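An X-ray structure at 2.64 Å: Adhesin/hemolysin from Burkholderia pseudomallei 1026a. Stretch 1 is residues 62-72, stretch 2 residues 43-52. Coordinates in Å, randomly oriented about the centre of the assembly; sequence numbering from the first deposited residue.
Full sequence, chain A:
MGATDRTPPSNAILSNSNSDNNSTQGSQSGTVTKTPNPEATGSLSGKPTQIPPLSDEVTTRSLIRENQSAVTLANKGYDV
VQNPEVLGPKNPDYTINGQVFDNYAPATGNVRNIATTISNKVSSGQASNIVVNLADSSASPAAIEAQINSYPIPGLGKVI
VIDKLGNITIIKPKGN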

# COMPACT_ATOMS: atom_id res chain seq x y z
N SER A 62 -7.76 7.88 -0.56
CA SER A 62 -7.21 6.70 -1.26
C SER A 62 -8.30 5.80 -1.82
O SER A 62 -8.14 5.26 -2.90
CB SER A 62 -6.24 5.88 -0.38
OG SER A 62 -4.98 6.53 -0.27
N LEU A 63 -9.40 5.63 -1.09
CA LEU A 63 -10.53 4.87 -1.62
C LEU A 63 -11.24 5.59 -2.79
O LEU A 63 -11.58 4.97 -3.78
CB LEU A 63 -11.52 4.49 -0.50
CG LEU A 63 -10.91 3.67 0.65
CD1 LEU A 63 -11.98 3.19 1.59
CD2 LEU A 63 -10.09 2.49 0.13
N ILE A 64 -11.43 6.91 -2.68
CA ILE A 64 -11.95 7.69 -3.80
C ILE A 64 -11.13 7.38 -5.04
O ILE A 64 -11.66 6.94 -6.06
CB ILE A 64 -11.91 9.24 -3.54
CG1 ILE A 64 -12.90 9.65 -2.46
CG2 ILE A 64 -12.29 10.01 -4.78
CD1 ILE A 64 -14.29 9.17 -2.74
N ARG A 65 -9.82 7.59 -4.95
CA ARG A 65 -8.96 7.43 -6.12
C ARG A 65 -8.98 6.02 -6.74
O ARG A 65 -8.76 5.87 -7.95
CB ARG A 65 -7.55 7.86 -5.79
CG ARG A 65 -7.49 9.31 -5.35
CD ARG A 65 -7.39 10.18 -6.56
NE ARG A 65 -7.23 11.58 -6.21
CZ ARG A 65 -8.22 12.45 -6.16
NH1 ARG A 65 -9.46 12.06 -6.45
NH2 ARG A 65 -7.98 13.72 -5.83
N GLU A 66 -9.24 5.01 -5.92
CA GLU A 66 -9.38 3.64 -6.40
C GLU A 66 -10.67 3.49 -7.22
O GLU A 66 -10.66 2.95 -8.33
CB GLU A 66 -9.38 2.65 -5.23
CG GLU A 66 -9.53 1.21 -5.66
CD GLU A 66 -10.32 0.38 -4.65
OE1 GLU A 66 -10.01 0.48 -3.45
OE2 GLU A 66 -11.23 -0.38 -5.06
N ASN A 67 -11.78 3.96 -6.68
CA ASN A 67 -13.02 3.92 -7.44
C ASN A 67 -12.90 4.73 -8.72
O ASN A 67 -13.43 4.34 -9.76
CB ASN A 67 -14.20 4.37 -6.58
CG ASN A 67 -14.72 3.24 -5.67
OD1 ASN A 67 -14.36 2.07 -5.84
ND2 ASN A 67 -15.56 3.60 -4.71
N GLN A 68 -12.16 5.83 -8.65
CA GLN A 68 -11.95 6.68 -9.81
C GLN A 68 -11.05 6.07 -10.90
O GLN A 68 -11.31 6.26 -12.08
CB GLN A 68 -11.43 8.04 -9.40
CG GLN A 68 -12.46 8.88 -8.67
CD GLN A 68 -11.89 10.20 -8.19
OE1 GLN A 68 -10.74 10.28 -7.73
NE2 GLN A 68 -12.69 11.25 -8.30
N SER A 69 -10.00 5.35 -10.50
CA SER A 69 -9.13 4.70 -11.47
C SER A 69 -9.87 3.65 -12.28
O SER A 69 -9.59 3.46 -13.46
CB SER A 69 -7.91 4.08 -10.79
OG SER A 69 -6.93 5.07 -10.56
N ALA A 70 -10.81 2.97 -11.64
CA ALA A 70 -11.64 1.96 -12.29
C ALA A 70 -12.46 2.58 -13.43
O ALA A 70 -12.48 2.08 -14.55
CB ALA A 70 -12.55 1.26 -11.28
N VAL A 71 -13.13 3.67 -13.13
CA VAL A 71 -13.99 4.31 -14.11
C VAL A 71 -13.15 4.85 -15.26
O VAL A 71 -13.53 4.72 -16.43
CB VAL A 71 -14.84 5.43 -13.45
CG1 VAL A 71 -15.35 6.48 -14.48
CG2 VAL A 71 -15.99 4.81 -12.67
N THR A 72 -12.00 5.43 -14.93
CA THR A 72 -11.15 6.07 -15.93
C THR A 72 -10.64 5.04 -16.92
O THR A 72 -10.54 5.33 -18.11
CB THR A 72 -9.95 6.80 -15.28
OG1 THR A 72 -10.40 8.01 -14.66
CG2 THR A 72 -8.87 7.15 -16.32
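Stretch 2 (43-52) SLSGKPTQIP

Packing of residues 43-52 against the helix formed by residues 62-72 of the same chain. The helix runs through the whole of stretch 1 and extends beyond it in both directions. Stretch 2 starts as a β-strand at Ser43 and Leu44 and continues as an extended loop, with Pro48 to Pro52 at phi between -66° and -93° and psi between 120° and 159°. Gly46 has a positive phi of 76°, a value that favours glycine, and lies out of reach of the helix. The two segments run in opposite senses: the nearest CA pairs are Leu44 CA with Val71 CA at 6.9 Å, Thr49 CA with Asn67 CA at 6.2 Å and Ile51 CA with Leu63 CA at 6.5 Å, so stretch 2 advances as the helix numbering falls. Together they bury 467 Å², counted over both sides. Contact is made by Leu44 and again from Pro48 to Pro52, with a gap between, where Ser45, Gly46 and Lys47 lose no area to the helix; Lys47 is modelled only to CB.

Polar contacts centre on Thr49, which loses more area to the other stretch than any other residue here. The Asn67 carboxamide, chi1 -81°, binds both its backbone amide and its carbonyl: Thr49 N donates to Asn67 OD1 at 2.8 Å, and Asn67 ND2 donates to Thr49 O at 2.7 Å, each with an N-H...acceptor angle of 153°. One side chain thus pairs with both the amide and the carbonyl of a single loop residue. The Thr49 side chain, chi1 -70°, points toward the helix, and its hydroxyl donates to the carboxylate of Glu66, the residue before Asn67, Thr49 OG1 to Glu66 OE2 at 2.6 Å. Both Glu66 oxygens also have hydrogen-bond partners elsewhere in the structure.

Apolar contacts flank this polar centre along the helix. Toward its earlier residues, Ile51 rests on Leu63 and Ile64: Ile51 CG1 lies 3.5 Å from Leu63 CB, and Ile51 CD1 is 3.4 Å from Ile64 CD1. The CA-to-CB bond of Ile64 points away, but the end of its side chain comes back within reach. Leu63 CD1 also approaches Pro52 CD at 4.1 Å and Thr49 CG2 at 4.3 Å. One helical turn beyond Asn67, Leu44, with chi1 179° and chi2 70°, spreads its two methyls over neighbouring residues, CD1 at 3.8 Å from Ala70 CB and CD2 at 3.7 Å from Val71 CG2.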

# COMPACT_ATOMS: atom_id res chain seq x y z
N SER A 43 -15.27 -1.52 -20.30
CA SER A 43 -16.29 -2.12 -19.43
C SER A 43 -16.00 -1.90 -17.92
O SER A 43 -14.86 -1.67 -17.51
CB SER A 43 -16.46 -3.61 -19.81
OG SER A 43 -17.03 -4.40 -18.78
N LEU A 44 -17.04 -1.94 -17.09
CA LEU A 44 -16.86 -1.79 -15.65
C LEU A 44 -17.90 -2.60 -14.88
O LEU A 44 -19.09 -2.38 -15.02
CB LEU A 44 -16.92 -0.32 -15.23
CG LEU A 44 -16.76 -0.03 -13.72
CD1 LEU A 44 -15.34 -0.32 -13.30
CD2 LEU A 44 -17.18 1.41 -13.30
N SER A 45 -17.44 -3.54 -14.07
CA SER A 45 -18.35 -4.38 -13.31
C SER A 45 -17.74 -4.75 -11.96
O SER A 45 -16.65 -4.30 -11.60
CB SER A 45 -18.68 -5.66 -14.10
OG SER A 45 -17.52 -6.15 -14.76
N GLY A 46 -18.46 -5.60 -11.24
CA GLY A 46 -18.11 -5.89 -9.87
C GLY A 46 -18.54 -4.72 -9.01
O GLY A 46 -18.69 -3.60 -9.50
N LYS A 47 -18.73 -4.98 -7.72
CA LYS A 47 -19.12 -3.96 -6.77
C LYS A 47 -17.97 -2.95 -6.57
O LYS A 47 -16.82 -3.35 -6.35
CB LYS A 47 -19.51 -4.63 -5.46
N PRO A 48 -18.28 -1.65 -6.68
CA PRO A 48 -17.30 -0.58 -6.41
C PRO A 48 -17.10 -0.41 -4.92
O PRO A 48 -17.98 -0.80 -4.16
CB PRO A 48 -17.97 0.67 -6.99
CG PRO A 48 -19.42 0.39 -6.87
CD PRO A 48 -19.57 -1.10 -7.12
N THR A 49 -15.98 0.19 -4.52
CA THR A 49 -15.57 0.22 -3.12
C THR A 49 -16.41 1.17 -2.23
O THR A 49 -16.55 2.36 -2.52
CB THR A 49 -14.09 0.59 -2.99
OG1 THR A 49 -13.27 -0.49 -3.49
CG2 THR A 49 -13.74 0.87 -1.55
N GLN A 50 -16.95 0.64 -1.13
CA GLN A 50 -17.72 1.48 -0.21
C GLN A 50 -16.82 2.04 0.90
O GLN A 50 -16.18 1.29 1.63
CB GLN A 50 -18.89 0.71 0.37
CG GLN A 50 -19.92 0.33 -0.67
CD GLN A 50 -21.11 -0.41 -0.09
OE1 GLN A 50 -21.05 -0.90 1.05
NE2 GLN A 50 -22.20 -0.50 -0.88
N ILE A 51 -16.80 3.36 1.01
CA ILE A 51 -15.93 4.05 1.95
C ILE A 51 -16.66 4.22 3.26
O ILE A 51 -17.72 4.83 3.28
CB ILE A 51 -15.50 5.41 1.37
CG1 ILE A 51 -14.88 5.17 -0.01
CG2 ILE A 51 -14.55 6.17 2.34
CD1 ILE A 51 -14.47 6.41 -0.71
N PRO A 52 -16.12 3.66 4.36
CA PRO A 52 -16.73 3.76 5.69
C PRO A 52 -16.72 5.21 6.17
O PRO A 52 -15.68 5.87 6.08
CB PRO A 52 -15.80 2.90 6.57
CG PRO A 52 -15.09 2.00 5.61
CD PRO A 52 -14.89 2.84 4.39